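Long-range contacts in serine proteinase inhibitor A (Sagittaria sagittifolia, PDB 3E8L), which inhibits serine proteases through two reactive sites, so that one molecule can hold two enzymes such as trypsin and chymotrypsin at once: residues 53-57 with 167-171; 142-146 with 156-160. The protein carries 2 engineered substitutions. One frame throughout, in Å; residues are numbered along the deposited sequence.

Contact 1 (53-57 with 167-171); sequences SYVYE and RTLLG
Tyr56, Thr168 and Leu169 bury the most surface where two extended strands, 53-57 and 167-171, cross at 123° between their N-to-C directions, with axes 4.6 Å apart at closest. The strands meet in a single antiparallel bridge: Tyr56 and Leu169 form a non-hydrogen-bonded pair, CA to CA 4.1 Å. Backbone hydrogen bonds flank it, Glu57 N donating to Thr168 O (2.8 Å) and Leu170 N to Val55 O (3.0 Å). Tyr56, with chi1 near 92°, sets its CB 3.2 Å from Thr168 O and 3.9 Å from Leu169 CG. Leu169 (m, p) brings CD2 to 3.7 Å from Tyr54 CD1; Val55 CG1 (t rotamer) lies 4.0 Å from Leu170 CD1 (m, t). Beyond the bridge the strands splay, and a water lies within hydrogen-bonding distance of Val55 O (2.9 Å) and Leu170 O (2.7 Å). In the beta-trefoil cap, the bridge joins the second strands of hairpins 43-49/52-57 and 159-164/167-172. The polar link is thus main-chain, while the side chains add apolar packing.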
loop_
_atom_site.group_PDB
_atom_site.type_symbol
_atom_site.label_atom_id
_atom_site.label_comp_id
_atom_site.label_asym_id
_atom_site.label_seq_id
_atom_site.Cartn_x
_atom_site.Cartn_y
_atom_site.Cartn_z
ATOM N N SER A 53 -11.252 0.107 -9.515
ATOM C CA SER A 53 -11.890 -1.072 -10.098
ATOM C C SER A 53 -12.239 -2.080 -9.016
ATOM O O SER A 53 -11.660 -2.041 -7.918
ATOM C CB SER A 53 -10.931 -1.750 -11.076
ATOM O OG SER A 53 -10.859 -1.073 -12.311
ATOM N N TYR A 54 -13.173 -2.990 -9.311
ATOM C CA TYR A 54 -13.386 -4.143 -8.429
ATOM C C TYR A 54 -12.465 -5.255 -8.890
ATOM O O TYR A 54 -12.369 -5.501 -10.102
ATOM C CB TYR A 54 -14.820 -4.654 -8.489
ATOM C CG TYR A 54 -15.870 -3.695 -7.989
ATOM C CD1 TYR A 54 -16.166 -3.615 -6.646
ATOM C CD2 TYR A 54 -16.583 -2.889 -8.872
ATOM C CE1 TYR A 54 -17.139 -2.760 -6.177
ATOM C CE2 TYR A 54 -17.564 -2.015 -8.417
ATOM C CZ TYR A 54 -17.838 -1.957 -7.052
ATOM O OH TYR A 54 -18.806 -1.101 -6.557
ATOM N N VAL A 55 -11.787 -5.903 -7.935
ATOM C CA VAL A 55 -11.126 -7.181 -8.186
ATOM C C VAL A 55 -12.192 -8.281 -8.289
ATOM O O VAL A 55 -12.934 -8.555 -7.337
ATOM C CB VAL A 55 -10.112 -7.546 -7.082
ATOM C CG1 VAL A 55 -9.350 -8.817 -7.467
ATOM C CG2 VAL A 55 -9.146 -6.416 -6.843
ATOM N N TYR A 56 -12.278 -8.889 -9.461
ATOM C CA TYR A 56 -13.219 -9.976 -9.704
ATOM C C TYR A 56 -12.573 -11.094 -10.524
ATOM O O TYR A 56 -11.511 -10.911 -11.138
ATOM C CB TYR A 56 -14.450 -9.442 -10.440
ATOM C CG TYR A 56 -14.382 -9.510 -11.955
ATOM C CD1 TYR A 56 -15.272 -10.308 -12.670
ATOM C CD2 TYR A 56 -13.433 -8.776 -12.674
ATOM C CE1 TYR A 56 -15.215 -10.385 -14.058
ATOM C CE2 TYR A 56 -13.364 -8.845 -14.060
ATOM C CZ TYR A 56 -14.256 -9.646 -14.748
ATOM O OH TYR A 56 -14.198 -9.710 -16.129
ATOM N N GLU A 57 -13.223 -12.247 -10.551
ATOM C CA GLU A 57 -12.724 -13.371 -11.316
ATOM C C GLU A 57 -13.237 -13.305 -12.756
ATOM O O GLU A 57 -14.441 -13.363 -13.000
ATOM C CB GLU A 57 -13.171 -14.652 -10.654
ATOM C CG GLU A 57 -12.433 -15.870 -11.124
ATOM C CD GLU A 57 -13.056 -17.136 -10.579
ATOM O OE1 GLU A 57 -13.438 -17.120 -9.391
ATOM O OE2 GLU A 57 -13.171 -18.128 -11.336
ATOM N N ARG A 167 -21.476 -11.911 -11.481
ATOM C CA ARG A 167 -20.015 -11.867 -11.486
ATOM C C ARG A 167 -19.431 -12.216 -10.110
ATOM O O ARG A 167 -19.993 -11.853 -9.067
ATOM C CB ARG A 167 -19.492 -10.521 -12.006
ATOM C CG ARG A 167 -19.797 -10.303 -13.481
ATOM C CD ARG A 167 -19.171 -9.052 -14.037
ATOM N NE ARG A 167 -19.969 -8.505 -15.139
ATOM C CZ ARG A 167 -19.576 -8.442 -16.420
ATOM N NH1 ARG A 167 -18.367 -8.891 -16.790
ATOM N NH2 ARG A 167 -20.400 -7.931 -17.346
ATOM N N THR A 168 -18.322 -12.950 -10.116
ATOM C CA THR A 168 -17.685 -13.328 -8.889
ATOM C C THR A 168 -16.654 -12.265 -8.467
ATOM O O THR A 168 -15.626 -12.085 -9.114
ATOM C CB THR A 168 -17.067 -14.724 -9.004
ATOM O OG1 THR A 168 -18.114 -15.691 -9.191
ATOM C CG2 THR A 168 -16.290 -15.075 -7.739
ATOM N N LEU A 169 -16.952 -11.558 -7.381
ATOM C CA LEU A 169 -16.090 -10.497 -6.868
ATOM C C LEU A 169 -15.428 -10.892 -5.552
ATOM O O LEU A 169 -15.970 -11.681 -4.781
ATOM C CB LEU A 169 -16.902 -9.211 -6.650
ATOM C CG LEU A 169 -17.161 -8.292 -7.832
ATOM C CD1 LEU A 169 -18.159 -8.918 -8.828
ATOM C CD2 LEU A 169 -17.653 -6.934 -7.308
ATOM N N LEU A 170 -14.268 -10.321 -5.287
ATOM C CA LEU A 170 -13.564 -10.636 -4.065
ATOM C C LEU A 170 -13.883 -9.591 -3.023
ATOM O O LEU A 170 -14.055 -8.416 -3.358
ATOM C CB LEU A 170 -12.061 -10.688 -4.315
ATOM C CG LEU A 170 -11.524 -11.789 -5.225
ATOM C CD1 LEU A 170 -10.053 -11.880 -5.016
ATOM C CD2 LEU A 170 -12.188 -13.124 -4.895
ATOM N N GLY A 171 -13.976 -10.015 -1.765
ATOM C CA GLY A 171 -14.135 -9.087 -0.651
ATOM C C GLY A 171 -13.704 -9.742 0.649
ATOM O O GLY A 171 -13.246 -10.891 0.651
HETATM O O HOH W 1 -14.453 -6.856 -5.535
#

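Contact 2 (142-146 with 156-160); sequences YKLAA and CPEVG
Val159, in the t rotamer, lies over Leu144 and Ala146: its CB is 4.1 Å from Leu144 CB and its CG2 4.0 Å from Ala146 CB. Strand 142-146 is extended, whereas 156-160 comes in as loop and becomes strand at Val159; the touching parts run 119° apart. Ala145 and Glu158 form the single antiparallel bridge, a non-hydrogen-bonded pair with CA atoms 4.2 Å apart, framed by backbone hydrogen bonds from Val159 N to Leu144 O (2.8 Å) and from Ala146 N to Pro157 O (3.0 Å). Ala145 CA also makes a CH···O contact with Pro157 O at 3.4 Å. In this beta-trefoil, strand 142-147 here meets the start of 159-164, first strand of the hairpin 159-164/167-172; the loop between them is closed by the Cys147-Cys156 disulfide, and Pro157 packs on an aromatic side chain of a bound trypsin. Cys156 CB sits 4.1 Å from Ala145 CB. Where the backbones part, a water accepts from Leu144 N (2.8 Å) and donates to Val159 O (2.7 Å).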
loop_
_atom_site.group_PDB
_atom_site.type_symbol
_atom_site.label_atom_id
_atom_site.label_comp_id
_atom_site.label_asym_id
_atom_site.label_seq_id
_atom_site.Cartn_x
_atom_site.Cartn_y
_atom_site.Cartn_z
ATOM N N TYR A 142 -3.627 -21.475 -2.292
ATOM C CA TYR A 142 -3.595 -20.571 -1.152
ATOM C C TYR A 142 -4.885 -19.829 -0.893
ATOM O O TYR A 142 -5.710 -19.671 -1.779
ATOM C CB TYR A 142 -2.445 -19.562 -1.304
ATOM C CG TYR A 142 -1.112 -20.225 -1.566
ATOM C CD1 TYR A 142 -0.321 -20.694 -0.511
ATOM C CD2 TYR A 142 -0.649 -20.403 -2.877
ATOM C CE1 TYR A 142 0.898 -21.312 -0.747
ATOM C CE2 TYR A 142 0.560 -21.027 -3.128
ATOM C CZ TYR A 142 1.341 -21.483 -2.056
ATOM O OH TYR A 142 2.556 -22.102 -2.309
ATOM N N LYS A 143 -5.033 -19.377 0.345
ATOM C CA LYS A 143 -6.074 -18.445 0.722
ATOM C C LYS A 143 -5.419 -17.079 0.843
ATOM O O LYS A 143 -4.312 -16.979 1.384
ATOM C CB LYS A 143 -6.704 -18.872 2.061
ATOM C CG LYS A 143 -7.915 -19.804 1.894
ATOM C CD LYS A 143 -8.385 -20.438 3.199
ATOM C CE LYS A 143 -7.908 -21.868 3.337
ATOM N NZ LYS A 143 -8.952 -22.778 3.937
ATOM N N LEU A 144 -6.073 -16.036 0.331
ATOM C CA LEU A 144 -5.574 -14.686 0.540
ATOM C C LEU A 144 -6.148 -14.080 1.823
ATOM O O LEU A 144 -7.271 -14.389 2.219
ATOM C CB LEU A 144 -5.883 -13.781 -0.657
ATOM C CG LEU A 144 -5.415 -14.279 -2.025
ATOM C CD1 LEU A 144 -5.952 -13.377 -3.157
ATOM C CD2 LEU A 144 -3.880 -14.454 -2.090
ATOM N N ALA A 145 -5.367 -13.211 2.458
ATOM C CA ALA A 145 -5.821 -12.429 3.608
ATOM C C ALA A 145 -5.427 -10.971 3.415
ATOM O O ALA A 145 -4.442 -10.659 2.749
ATOM C CB ALA A 145 -5.249 -12.981 4.891
ATOM N N ALA A 146 -6.223 -10.077 3.972
ATOM C CA ALA A 146 -6.084 -8.650 3.706
ATOM C C ALA A 146 -5.713 -7.948 4.998
ATOM O O ALA A 146 -6.426 -8.079 5.982
ATOM C CB ALA A 146 -7.380 -8.086 3.134
ATOM N N CYS A 156 -5.018 -11.129 10.140
ATOM C CA CYS A 156 -5.838 -10.468 9.134
ATOM C C CYS A 156 -7.080 -11.278 8.746
ATOM O O CYS A 156 -7.061 -12.520 8.823
ATOM C CB CYS A 156 -4.976 -10.168 7.900
ATOM S SG CYS A 156 -3.532 -9.265 8.375
ATOM N N PRO A 157 -8.162 -10.577 8.339
ATOM C CA PRO A 157 -9.348 -11.273 7.834
ATOM C C PRO A 157 -9.031 -11.915 6.501
ATOM O O PRO A 157 -8.338 -11.326 5.669
ATOM C CB PRO A 157 -10.379 -10.156 7.620
ATOM C CG PRO A 157 -9.699 -8.889 7.934
ATOM C CD PRO A 157 -8.280 -9.109 8.244
ATOM N N GLU A 158 -9.544 -13.120 6.314
ATOM C CA GLU A 158 -9.498 -13.806 5.033
ATOM C C GLU A 158 -10.272 -13.075 3.925
ATOM O O GLU A 158 -11.248 -12.365 4.198
ATOM C CB GLU A 158 -10.113 -15.178 5.235
ATOM C CG GLU A 158 -9.894 -16.131 4.093
ATOM C CD GLU A 158 -10.011 -17.569 4.554
ATOM O OE1 GLU A 158 -9.723 -17.822 5.754
ATOM O OE2 GLU A 158 -10.398 -18.428 3.719
ATOM N N VAL A 159 -9.824 -13.260 2.681
ATOM C CA VAL A 159 -10.534 -12.815 1.485
ATOM C C VAL A 159 -11.335 -13.971 0.895
ATOM O O VAL A 159 -10.821 -15.085 0.737
ATOM C CB VAL A 159 -9.551 -12.302 0.452
ATOM C CG1 VAL A 159 -10.185 -12.244 -0.923
ATOM C CG2 VAL A 159 -9.014 -10.927 0.865
ATOM N N GLY A 160 -12.604 -13.711 0.587
ATOM C CA GLY A 160 -13.471 -14.689 -0.078
ATOM C C GLY A 160 -14.243 -14.104 -1.254
ATOM O O GLY A 160 -14.049 -12.947 -1.624
HETATM O O HOH W 2 -8.713 -16.199 -0.473
#

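How the contacts relate
After two earlier strands the chain forms strand 52-57 and then runs through 109 residues before 167-171 returns to it, so contact 1 closes a long loop. Inside that loop, contact 2 closes a far smaller one of nine residues between 142-146 and 156-160; the two are nested. After contact 2 the chain continues along strand 159-164 and turns back as 167-172, and this hairpin joins the contacts, with centres 14 Å apart: Gly160 N probably hydrogen-bonds to Gly171 O at 2.9 Å. One hairpin strand thus reaches strand 142-147, which pairs on its other side with 130-135, the other strand 52-57 of the hairpin 43-49/52-57, tying late and early parts of the trefoil.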